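Local coordinates for protein histidine acid phosphatase (Bifidobacterium longum subsp. infantis, PDB 6RXD) that probably removes phosphate groups from phytate (myo-inositol hexakisphosphate) and related inositol polyphosphates, as a histidine acid phytase of the MINPP subfamily, at residues Arg114-Gln117 with Leu122-Gln125; Glu148-Gly153 with Phe395-Ala400; Asn171-Gly176 with Phe181-Asp186; Val193-Pro196 with Ser200-Pro203. All blocks are in the same frame, centred on the assembly; numbering follows the deposited sequence. Where two conformers were deposited one is given.

Interaction 1. Residues Arg114-Gln117 with Leu122-Gln125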
loop_
_atom_site.group_PDB
_atom_site.type_symbol
_atom_site.label_atom_id
_atom_site.label_comp_id
_atom_site.label_asym_id
_atom_site.label_seq_id
_atom_site.Cartn_x
_atom_site.Cartn_y
_atom_site.Cartn_z
ATOM N N ARG A 114 5.039 -14.675 -11.180
ATOM C CA ARG A 114 5.965 -15.328 -10.263
ATOM C C ARG A 114 5.256 -16.170 -9.200
ATOM O O ARG A 114 5.838 -17.109 -8.658
ATOM C CB ARG A 114 6.901 -14.295 -9.614
ATOM C CG ARG A 114 7.766 -13.559 -10.632
ATOM C CD ARG A 114 8.769 -12.626 -9.967
ATOM N NE ARG A 114 8.104 -11.536 -9.248
ATOM C CZ ARG A 114 7.771 -10.370 -9.799
ATOM N NH1 ARG A 114 8.038 -10.124 -11.077
ATOM N NH2 ARG A 114 7.165 -9.442 -9.077
ATOM N N ALA A 115 4.001 -15.843 -8.903
ATOM C CA ALA A 115 3.222 -16.680 -7.997
ATOM C C ALA A 115 3.003 -18.066 -8.609
ATOM O O ALA A 115 3.133 -19.086 -7.923
ATOM C CB ALA A 115 1.886 -16.019 -7.632
ATOM N N TYR A 116 2.684 -18.117 -9.897
ATOM C CA TYR A 116 2.566 -19.423 -10.537
ATOM C C TYR A 116 3.917 -20.129 -10.556
ATOM O O TYR A 116 4.015 -21.315 -10.223
ATOM C CB TYR A 116 2.022 -19.330 -11.971
ATOM C CG TYR A 116 2.195 -20.646 -12.685
ATOM C CD1 TYR A 116 1.426 -21.752 -12.333
ATOM C CD2 TYR A 116 3.161 -20.804 -13.669
ATOM C CE1 TYR A 116 1.601 -22.988 -12.967
ATOM C CE2 TYR A 116 3.338 -22.033 -14.308
ATOM C CZ TYR A 116 2.556 -23.111 -13.949
ATOM O OH TYR A 116 2.737 -24.320 -14.574
ATOM N N GLN A 117 4.950 -19.394 -10.955
ATOM C CA GLN A 117 6.270 -19.978 -11.160
ATOM C C GLN A 117 6.842 -20.587 -9.884
ATOM O O GLN A 117 7.415 -21.683 -9.915
ATOM C CB GLN A 117 7.220 -18.939 -11.764
ATOM C CG GLN A 117 6.891 -18.638 -13.221
ATOM C CD GLN A 117 7.622 -17.439 -13.782
ATOM O OE1 GLN A 117 8.231 -16.664 -13.047
ATOM N NE2 GLN A 117 7.551 -17.271 -15.102
ATOM N N LEU A 122 2.521 -27.205 -7.298
ATOM C CA LEU A 122 1.187 -27.098 -6.707
ATOM C C LEU A 122 0.105 -26.882 -7.754
ATOM O O LEU A 122 -0.934 -27.550 -7.754
ATOM C CB LEU A 122 1.141 -25.943 -5.701
ATOM C CG LEU A 122 -0.216 -25.672 -5.036
ATOM C CD1 LEU A 122 -0.606 -26.807 -4.096
ATOM C CD2 LEU A 122 -0.210 -24.338 -4.290
ATOM N N PHE A 123 0.345 -25.942 -8.656
ATOM C CA PHE A 123 -0.685 -25.578 -9.613
ATOM C C PHE A 123 -0.818 -26.560 -10.762
ATOM O O PHE A 123 -1.913 -26.744 -11.278
ATOM C CB PHE A 123 -0.486 -24.145 -10.094
ATOM C CG PHE A 123 -0.778 -23.125 -9.026
ATOM C CD1 PHE A 123 -2.054 -23.030 -8.478
ATOM C CD2 PHE A 123 0.218 -22.282 -8.555
ATOM C CE1 PHE A 123 -2.333 -22.098 -7.474
ATOM C CE2 PHE A 123 -0.051 -21.357 -7.553
ATOM C CZ PHE A 123 -1.332 -21.265 -7.018
ATOM N N ASP A 124 0.279 -27.199 -11.156
ATOM C CA ASP A 124 0.175 -28.269 -12.152
ATOM C C ASP A 124 -0.603 -29.463 -11.604
ATOM O O ASP A 124 -1.346 -30.111 -12.340
ATOM C CB ASP A 124 1.553 -28.699 -12.672
ATOM C CG ASP A 124 2.242 -27.607 -13.468
ATOM O OD1 ASP A 124 1.602 -26.567 -13.741
ATOM O OD2 ASP A 124 3.425 -27.791 -13.832
ATOM N N GLN A 125 -0.441 -29.761 -10.316
ATOM C CA GLN A 125 -1.230 -30.811 -9.681
ATOM C C GLN A 125 -2.698 -30.408 -9.628
ATOM O O GLN A 125 -3.583 -31.219 -9.890
ATOM C CB GLN A 125 -0.730 -31.082 -8.262
ATOM C CG GLN A 125 0.662 -31.669 -8.184
ATOM C CD GLN A 125 1.043 -32.034 -6.763
ATOM O OE1 GLN A 125 2.016 -31.514 -6.211
ATOM N NE2 GLN A 125 0.271 -32.929 -6.158
#

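Interaction 2. Residues Glu148-Gly153 with Phe395-Ala400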
loop_
_atom_site.group_PDB
_atom_site.type_symbol
_atom_site.label_atom_id
_atom_site.label_comp_id
_atom_site.label_asym_id
_atom_site.label_seq_id
_atom_site.Cartn_x
_atom_site.Cartn_y
_atom_site.Cartn_z
ATOM N N GLU A 148 -6.969 -8.134 -11.298
ATOM C CA GLU A 148 -7.185 -8.570 -12.676
ATOM C C GLU A 148 -5.862 -8.682 -13.422
ATOM O O GLU A 148 -5.663 -9.586 -14.227
ATOM C CB GLU A 148 -8.148 -7.617 -13.396
ATOM C CG GLU A 148 -9.553 -7.634 -12.809
ATOM C CD GLU A 148 -10.417 -6.492 -13.300
ATOM O OE1 GLU A 148 -9.990 -5.774 -14.227
ATOM O OE2 GLU A 148 -11.527 -6.313 -12.751
ATOM N N ASN A 149 -4.941 -7.768 -13.135
ATOM C CA ASN A 149 -3.620 -7.855 -13.740
ATOM C C ASN A 149 -2.790 -9.019 -13.205
ATOM O O ASN A 149 -2.063 -9.661 -13.959
ATOM C CB ASN A 149 -2.881 -6.522 -13.598
ATOM C CG ASN A 149 -3.390 -5.481 -14.582
ATOM O OD1 ASN A 149 -3.105 -5.563 -15.773
ATOM N ND2 ASN A 149 -4.160 -4.513 -14.094
ATOM N N PHE A 150 -2.896 -9.281 -11.905
ATOM C CA PHE A 150 -2.257 -10.443 -11.303
ATOM C C PHE A 150 -2.792 -11.698 -12.000
ATOM O O PHE A 150 -2.032 -12.604 -12.365
ATOM C CB PHE A 150 -2.586 -10.465 -9.804
ATOM C CG PHE A 150 -2.081 -11.681 -9.050
ATOM C CD1 PHE A 150 -1.067 -11.556 -8.106
ATOM C CD2 PHE A 150 -2.670 -12.927 -9.229
ATOM C CE1 PHE A 150 -0.623 -12.667 -7.381
ATOM C CE2 PHE A 150 -2.227 -14.038 -8.517
ATOM C CZ PHE A 150 -1.211 -13.903 -7.589
ATOM N N GLU A 151 -4.109 -11.748 -12.171
ATOM C CA GLU A 151 -4.754 -12.897 -12.792
ATOM C C GLU A 151 -4.264 -13.112 -14.230
ATOM O O GLU A 151 -3.980 -14.236 -14.638
ATOM C CB GLU A 151 -6.275 -12.729 -12.742
ATOM C CG GLU A 151 -7.051 -13.868 -13.396
ATOM C CD GLU A 151 -8.553 -13.686 -13.283
ATOM O OE1 GLU A 151 -9.248 -14.697 -13.079
ATOM O OE2 GLU A 151 -9.037 -12.544 -13.405
ATOM N N LYS A 152 -4.137 -12.023 -14.981
ATOM C CA LYS A 152 -3.603 -12.086 -16.336
ATOM C C LYS A 152 -2.176 -12.621 -16.375
ATOM O O LYS A 152 -1.850 -13.475 -17.196
ATOM C CB LYS A 152 -3.657 -10.704 -16.975
ATOM C CG LYS A 152 -3.188 -10.657 -18.408
ATOM C CD LYS A 152 -3.444 -9.277 -18.985
ATOM C CE LYS A 152 -4.809 -8.760 -18.542
ATOM N NZ LYS A 152 -5.156 -7.450 -19.158
ATOM N N GLY A 153 -1.329 -12.118 -15.480
ATOM C CA GLY A 153 0.042 -12.580 -15.398
ATOM C C GLY A 153 0.134 -14.039 -14.997
ATOM O O GLY A 153 0.929 -14.789 -15.559
ATOM N N PHE A 395 -5.890 -15.675 -3.367
ATOM C CA PHE A 395 -5.147 -14.465 -3.726
ATOM C C PHE A 395 -6.025 -13.246 -3.446
ATOM O O PHE A 395 -7.094 -13.089 -4.048
ATOM C CB PHE A 395 -4.751 -14.487 -5.209
ATOM C CG PHE A 395 -3.825 -15.622 -5.590
ATOM C CD1 PHE A 395 -2.663 -15.866 -4.871
ATOM C CD2 PHE A 395 -4.122 -16.434 -6.673
ATOM C CE1 PHE A 395 -1.804 -16.909 -5.236
ATOM C CE2 PHE A 395 -3.278 -17.478 -7.044
ATOM C CZ PHE A 395 -2.112 -17.714 -6.325
ATOM N N ARG A 396 -5.581 -12.391 -2.524
ATOM C CA ARG A 396 -6.392 -11.272 -2.035
ATOM C C ARG A 396 -5.759 -9.943 -2.409
ATOM O O ARG A 396 -4.529 -9.818 -2.403
ATOM C CB ARG A 396 -6.498 -11.312 -0.504
ATOM C CG ARG A 396 -7.026 -12.607 0.105
ATOM C CD ARG A 396 -6.753 -12.582 1.592
ATOM N NE ARG A 396 -7.177 -13.798 2.296
ATOM C CZ ARG A 396 -6.414 -14.872 2.462
ATOM N NH1 ARG A 396 -5.184 -14.901 1.964
ATOM N NH2 ARG A 396 -6.883 -15.922 3.131
ATOM N N PHE A 397 -6.607 -8.954 -2.696
ATOM C CA PHE A 397 -6.159 -7.641 -3.168
ATOM C C PHE A 397 -6.848 -6.535 -2.400
ATOM O O PHE A 397 -8.070 -6.523 -2.280
ATOM C CB PHE A 397 -6.406 -7.518 -4.677
ATOM C CG PHE A 397 -5.668 -8.555 -5.454
ATOM C CD1 PHE A 397 -4.394 -8.297 -5.932
ATOM C CD2 PHE A 397 -6.199 -9.838 -5.597
ATOM C CE1 PHE A 397 -3.675 -9.272 -6.594
ATOM C CE2 PHE A 397 -5.488 -10.824 -6.255
ATOM C CZ PHE A 397 -4.226 -10.550 -6.752
ATOM N N ALA A 398 -6.055 -5.617 -1.851
ATOM C CA ALA A 398 -6.578 -4.655 -0.896
ATOM C C ALA A 398 -5.762 -3.365 -0.885
ATOM O O ALA A 398 -5.400 -2.853 -1.940
ATOM C CB ALA A 398 -6.651 -5.289 0.510
ATOM N N HIS A 399 -5.451 -2.858 0.304
ATOM C CA HIS A 399 -5.019 -1.464 0.455
ATOM C C HIS A 399 -3.887 -1.255 1.442
ATOM O O HIS A 399 -3.563 -2.140 2.235
ATOM C CB HIS A 399 -6.228 -0.637 0.907
ATOM C CG HIS A 399 -7.432 -0.863 0.059
ATOM N ND1 HIS A 399 -7.721 -0.083 -1.037
ATOM C CD2 HIS A 399 -8.384 -1.827 0.106
ATOM C CE1 HIS A 399 -8.812 -0.549 -1.626
ATOM N NE2 HIS A 399 -9.231 -1.604 -0.952
ATOM N N ALA A 400 -3.297 -0.064 1.424
ATOM C CA ALA A 400 -2.305 0.273 2.440
ATOM C C ALA A 400 -2.927 0.195 3.821
ATOM O O ALA A 400 -2.262 -0.164 4.798
ATOM C CB ALA A 400 -1.744 1.661 2.194
#

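Interaction 3. Residues Asn171-Gly176 with Phe181-Asp186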
loop_
_atom_site.group_PDB
_atom_site.type_symbol
_atom_site.label_atom_id
_atom_site.label_comp_id
_atom_site.label_asym_id
_atom_site.label_seq_id
_atom_site.Cartn_x
_atom_site.Cartn_y
_atom_site.Cartn_z
ATOM N N ASN A 171 -20.347 -13.537 -4.367
ATOM C CA ASN A 171 -20.583 -12.096 -4.435
ATOM C C ASN A 171 -19.486 -11.395 -5.241
ATOM O O ASN A 171 -18.552 -10.825 -4.668
ATOM C CB ASN A 171 -20.654 -11.512 -3.019
ATOM C CG ASN A 171 -21.240 -10.109 -2.990
ATOM O OD1 ASN A 171 -21.912 -9.681 -3.927
ATOM N ND2 ASN A 171 -20.994 -9.392 -1.902
ATOM N N PRO A 172 -19.599 -11.432 -6.581
ATOM C CA PRO A 172 -18.523 -10.929 -7.440
ATOM C C PRO A 172 -18.359 -9.411 -7.411
ATOM O O PRO A 172 -19.340 -8.675 -7.258
ATOM C CB PRO A 172 -18.960 -11.368 -8.842
ATOM C CG PRO A 172 -20.451 -11.530 -8.748
ATOM C CD PRO A 172 -20.694 -12.043 -7.361
ATOM N N ALA A 173 -17.122 -8.956 -7.591
ATOM C CA ALA A 173 -16.821 -7.523 -7.646
ATOM C C ALA A 173 -17.606 -6.803 -8.748
ATOM O O ALA A 173 -18.086 -5.684 -8.544
ATOM C CB ALA A 173 -15.330 -7.314 -7.832
ATOM N N ASP A 174 -17.702 -7.436 -9.917
ATOM C CA ASP A 174 -18.561 -6.955 -11.000
ATOM C C ASP A 174 -18.822 -8.095 -11.986
ATOM O O ASP A 174 -18.283 -9.183 -11.820
ATOM C CB ASP A 174 -17.953 -5.734 -11.702
ATOM C CG ASP A 174 -16.599 -6.023 -12.327
ATOM O OD1 ASP A 174 -15.593 -5.442 -11.863
ATOM O OD2 ASP A 174 -16.541 -6.821 -13.288
ATOM N N SER A 175 -19.642 -7.854 -13.008
ATOM C CA SER A 175 -20.030 -8.915 -13.934
ATOM C C SER A 175 -19.136 -8.969 -15.166
ATOM O O SER A 175 -19.320 -9.820 -16.036
ATOM C CB SER A 175 -21.484 -8.732 -14.371
ATOM O OG SER A 175 -21.673 -7.447 -14.932
ATOM N N GLY A 176 -18.173 -8.057 -15.238
ATOM C CA GLY A 176 -17.276 -7.990 -16.380
ATOM C C GLY A 176 -15.879 -8.506 -16.081
ATOM O O GLY A 176 -15.701 -9.682 -15.745
ATOM N N PHE A 181 -13.624 -12.205 -8.973
ATOM C CA PHE A 181 -13.232 -11.690 -7.662
ATOM C C PHE A 181 -14.356 -11.644 -6.639
ATOM O O PHE A 181 -15.344 -10.942 -6.822
ATOM C CB PHE A 181 -12.573 -10.316 -7.827
ATOM C CG PHE A 181 -11.212 -10.401 -8.438
ATOM C CD1 PHE A 181 -10.086 -10.431 -7.632
ATOM C CD2 PHE A 181 -11.062 -10.548 -9.807
ATOM C CE1 PHE A 181 -8.823 -10.556 -8.183
ATOM C CE2 PHE A 181 -9.801 -10.675 -10.368
ATOM C CZ PHE A 181 -8.684 -10.691 -9.548
ATOM N N GLN A 182 -14.191 -12.414 -5.568
ATOM C CA GLN A 182 -15.130 -12.420 -4.454
ATOM C C GLN A 182 -14.882 -11.214 -3.551
ATOM O O GLN A 182 -13.768 -10.995 -3.098
ATOM C CB GLN A 182 -14.936 -13.695 -3.641
ATOM C CG GLN A 182 -15.696 -13.732 -2.327
ATOM C CD GLN A 182 -17.172 -13.974 -2.517
ATOM O OE1 GLN A 182 -17.634 -14.207 -3.631
ATOM N NE2 GLN A 182 -17.927 -13.911 -1.425
ATOM N N LYS A 183 -15.920 -10.432 -3.281
ATOM C CA LYS A 183 -15.775 -9.298 -2.374
ATOM C C LYS A 183 -15.713 -9.790 -0.928
ATOM O O LYS A 183 -16.577 -10.557 -0.484
ATOM C CB LYS A 183 -16.930 -8.311 -2.580
ATOM C CG LYS A 183 -16.866 -7.585 -3.918
ATOM C CD LYS A 183 -17.944 -6.505 -4.040
ATOM C CE LYS A 183 -19.339 -7.106 -4.157
ATOM N NZ LYS A 183 -20.334 -6.050 -4.531
ATOM N N ASN A 184 -14.670 -9.385 -0.208
ATOM C CA ASN A 184 -14.527 -9.758 1.200
ATOM C C ASN A 184 -14.038 -8.579 2.034
ATOM O O ASN A 184 -12.884 -8.547 2.465
ATOM C CB ASN A 184 -13.563 -10.942 1.355
ATOM C CG ASN A 184 -13.710 -11.645 2.687
ATOM O OD1 ASN A 184 -14.274 -11.093 3.639
ATOM N ND2 ASN A 184 -13.200 -12.867 2.768
ATOM N N PRO A 185 -14.922 -7.608 2.285
ATOM C CA PRO A 185 -14.455 -6.412 2.990
ATOM C C PRO A 185 -14.248 -6.642 4.491
ATOM O O PRO A 185 -13.692 -5.760 5.146
ATOM C CB PRO A 185 -15.589 -5.407 2.740
ATOM C CG PRO A 185 -16.796 -6.249 2.512
ATOM C CD PRO A 185 -16.294 -7.451 1.773
ATOM N N ASP A 186 -14.665 -7.789 5.028
ATOM C CA ASP A 186 -14.398 -8.076 6.433
ATOM C C ASP A 186 -12.927 -8.389 6.640
ATOM O O ASP A 186 -12.368 -8.122 7.701
ATOM C CB ASP A 186 -15.235 -9.254 6.937
ATOM C CG ASP A 186 -16.713 -8.930 7.006
ATOM O OD1 ASP A 186 -17.066 -7.743 6.854
ATOM O OD2 ASP A 186 -17.514 -9.866 7.228
HETATM O O HOH W 1 -19.249 -10.567 0.104
HETATM O O HOH W 2 -19.212 -4.377 -6.470
#

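Interaction 4. Residues Val193-Pro196 with Ser200-Pro203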
loop_
_atom_site.group_PDB
_atom_site.type_symbol
_atom_site.label_atom_id
_atom_site.label_comp_id
_atom_site.label_asym_id
_atom_site.label_seq_id
_atom_site.Cartn_x
_atom_site.Cartn_y
_atom_site.Cartn_z
ATOM N N VAL A 193 -16.457 1.018 8.468
ATOM C CA VAL A 193 -17.790 0.437 8.480
ATOM C C VAL A 193 -18.356 0.398 7.066
ATOM O O VAL A 193 -18.996 -0.578 6.663
ATOM C CB VAL A 193 -18.725 1.214 9.428
ATOM C CG1 VAL A 193 -20.193 0.834 9.192
ATOM C CG2 VAL A 193 -18.333 0.957 10.879
ATOM N N GLN A 194 -18.099 1.460 6.309
ATOM C CA GLN A 194 -18.586 1.561 4.940
ATOM C C GLN A 194 -17.713 0.765 3.978
ATOM O O GLN A 194 -16.529 1.069 3.811
ATOM C CB GLN A 194 -18.625 3.027 4.492
ATOM C CG GLN A 194 -19.541 3.918 5.320
ATOM C CD GLN A 194 -19.041 4.148 6.734
ATOM O OE1 GLN A 194 -17.831 4.197 6.981
ATOM N NE2 GLN A 194 -19.976 4.277 7.678
ATOM N N ASN A 195 -18.305 -0.246 3.342
ATOM C CA ASN A 195 -17.609 -1.062 2.356
ATOM C C ASN A 195 -17.506 -0.344 1.022
ATOM O O ASN A 195 -18.363 0.479 0.691
ATOM C CB ASN A 195 -18.339 -2.399 2.173
ATOM C CG ASN A 195 -18.370 -3.217 3.440
ATOM O OD1 ASN A 195 -17.422 -3.189 4.223
ATOM N ND2 ASN A 195 -19.460 -3.954 3.653
ATOM N N PRO A 196 -16.456 -0.642 0.244
ATOM C CA PRO A 196 -16.262 0.028 -1.051
ATOM C C PRO A 196 -17.426 -0.158 -2.034
ATOM O O PRO A 196 -17.640 0.714 -2.876
ATOM C CB PRO A 196 -15.008 -0.648 -1.612
ATOM C CG PRO A 196 -14.288 -1.198 -0.424
ATOM C CD PRO A 196 -15.318 -1.509 0.612
ATOM N N SER A 200 -22.663 -1.628 3.899
ATOM C CA SER A 200 -21.996 -1.355 5.169
ATOM C C SER A 200 -21.999 -2.579 6.072
ATOM O O SER A 200 -22.900 -3.416 5.994
ATOM C CB SER A 200 -22.651 -0.176 5.887
ATOM O OG SER A 200 -22.448 1.025 5.168
ATOM N N LYS A 201 -20.982 -2.682 6.921
ATOM C CA LYS A 201 -20.935 -3.750 7.908
ATOM C C LYS A 201 -22.142 -3.638 8.835
ATOM O O LYS A 201 -22.642 -2.537 9.080
ATOM C CB LYS A 201 -19.611 -3.714 8.672
ATOM C CG LYS A 201 -18.411 -3.959 7.757
ATOM C CD LYS A 201 -17.099 -3.803 8.486
ATOM C CE LYS A 201 -15.927 -4.185 7.572
ATOM N NZ LYS A 201 -15.762 -3.262 6.401
ATOM N N VAL A 202 -22.625 -4.781 9.313
ATOM C CA VAL A 202 -23.893 -4.850 10.042
ATOM C C VAL A 202 -23.673 -4.653 11.533
ATOM O O VAL A 202 -22.895 -5.387 12.136
ATOM C CB VAL A 202 -24.561 -6.216 9.813
ATOM C CG1 VAL A 202 -25.797 -6.376 10.697
ATOM C CG2 VAL A 202 -24.927 -6.372 8.350
ATOM N N PRO A 203 -24.361 -3.663 12.137
ATOM C CA PRO A 203 -24.179 -3.428 13.576
ATOM C C PRO A 203 -24.469 -4.684 14.381
ATOM O O PRO A 203 -25.405 -5.417 14.049
ATOM C CB PRO A 203 -25.211 -2.344 13.885
ATOM C CG PRO A 203 -25.383 -1.607 12.581
ATOM C CD PRO A 203 -25.264 -2.673 11.522
HETATM O O HOH W 3 -22.743 3.412 6.757
#

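Interaction 1. Residues Arg114-Gln117 with Leu122-Gln125
F123 and D124 meet A115 and Y116 where two consecutive helices, 102-118 and 120-129, pack across the brief interruption between them, on a face of the central sheet of the histidine phosphatase fold. Along the second helix the contact begins at F123. Its CB sits 3.7 Å from Y116 CE1, near the plane of the tyrosine ring and at its edge, so the methylene and not the phenyl ring makes the closest apolar touch. The two aromatic side chains run past each other in opposite directions, with F123 CD2 4.0 Å from Y116 CD1, an oblique approach and no stack. Further along the same edge, F123 CE2 lies 3.9 Å from A115 O, which stands near the plane of the phenyl ring. The ring reaches on to strand 391-398 and meets F154 edge to face, which roots this end of the contact in the hydrophobic core.

One residue on, D124 supplies the polar half. Y116 has CG anti to its nitrogen (chi1 168°), and its phenol extends to the D124 carboxylate, whose plane is turned 46° from the ring. R161 joins the pair, its NH1 in a salt bridge with D124 OD1 and its NH2 bonded to Y116 OH. A phenylalanine in place of Y116 would keep the ring but is likely to leave D124 OD1 without its hydroxyl donor and R161 NH2 without this acceptor. Y116 OH donates to the syn lone pair of D124 OD1, an atom near the plane of the tyrosine ring and 2.7 Å away, while D124 OD2 lies 3.6 Å from Y116 OH.

Interaction 2. Residues Glu148-Gly153 with Phe395-Ala400
F150 of helix 141-157 meets both F395 and F397 of strand 391-398, and the three rings form an aromatic cluster where a helix packs on the central sheet of the histidine phosphatase fold. F150 plays a different part toward each partner. Toward F395 it presents an edge: the ring planes are 50° apart, the centroids 4.7 Å, and F150 CZ stands 3.6 Å above the plane of the F395 ring, over its centre. Toward F397 it presents a face, in an offset edge-to-face pair with the planes at 73° and the centroids 5.1 Å apart. With chi1 at 175° the F150 ring is swung away from its own backbone N and projects from the helix to the strand, where F395 and F397, two residues apart, both point at it.

I111 and A115 of helix 102-118 also touch F150. The neighbouring E151 binds zinc in another structure of this protein, though not here. Past the strand, H399 N-caps the next helix and opens the His-Ala-Glu sequence, which in MINPP relatives carries the proton donor. The tightest approach in the cluster is F397 CZ, 3.3 Å from F150 CG and 3.5 Å from F150 CB, at the root of the ring.

Interaction 3. Residues Asn171-Gly176 with Phe181-Asp186
N171-A173 and F181-K183 are joined most tightly through their backbones. P172 faces Q182 as a non-hydrogen-bonded antiparallel pair, flanked by two bonds: A173 N to F181 O at 2.8 Å, and K183 N to N171 O at 3.0 Å. Proline suits this site, since its nitrogen need not donate across the pair, and its CA instead approaches F181 O at 3.2 Å. On the inner side A173 CB rests on F181 CB at 4.1 Å, while the F181 ring packs on E148 and E151 of helix 141-157.

Q182 adds a third clamp. Bent at chi2 (75°), its chain folds back so that Q182 OE1 accepts from N171 N at 2.9 Å, with the donor tilted 23° from the amide plane. Replacing Q182 by alanine is likely to leave N171 N-H without this acceptor and let the start of the loop shift.

The outer side is looser and wet. K183 lays its CE beside P172 O (3.5 Å) and the N171 amide, and NZ pairs with D197; one water joins NZ to A173 O, another links N171 ND2 to K183 O. The contact therefore adds the 171-173 segment beside strand 181-183 through a single bridge, fixed on the inside by direct backbone and amide bonds, whereas on the outside the lysine end is held by a carboxylate and water.

Interaction 4. Residues Val193-Pro196 with Ser200-Pro203
The ammonium nitrogen of K201 is gripped by several oxygens at once. N195 OD1 accepts a hydrogen bond from K201 NZ at 2.7 Å, and the carbonyls of K192 and Y189 accept as well, with a weak bond to P185 O. These bonds tie together a short hairpin-like loop that brings V193-N195 back against S200-K201, a single antiparallel bridge between helices 185-188 and 206-220.

NZ approaches N195 OD1 almost in line with its C=O bond (167° at the oxygen), while the two side chains cross at about a right angle. The lysine chain is extended until its last torsion, where a bend (chi4 66°) swings NZ to the amide. The other end of that amide, N195 ND2, donates to T199 OG1, so the group is held at both ends and its rotation is set.

In the backbone, K201 N donates to V193 O at 2.9 Å, with S200 CA beside the same oxygen at 3.4 Å. This pair flanks the non-hydrogen-bonded pairing of Q194 with S200. V193 packs on Y208 and A211 of helix 206-220, which joins the loop to that helix. At the solvent side, a water joins Q194 NE2, 3.0 Å away, to S200 OG, at 2.9 Å.

Overall arrangement
Interactions 1 and 2 lie about 16 Å apart between centres and touch: F123 packs on F395, and A115 on F150, so helices 102-118, 120-129 and 141-157 share one hydrophobic layer over strand 391-398. Interaction 3, about 12 Å from interaction 2 between centres, extends the apolar packing through F181 against F397, alongside E148 and E151; its strand 181-183 belongs to the same mixed sheet. Interaction 4 is about 15 Å from interaction 3 between centres and is joined to it through P185 and D186, beside N195 and K201. Along the chain, interaction 1 closes first; interactions 3 and 4 follow each other inside the loop closed by interaction 2. The series thus leads from the buried helix-sheet core to surface loops.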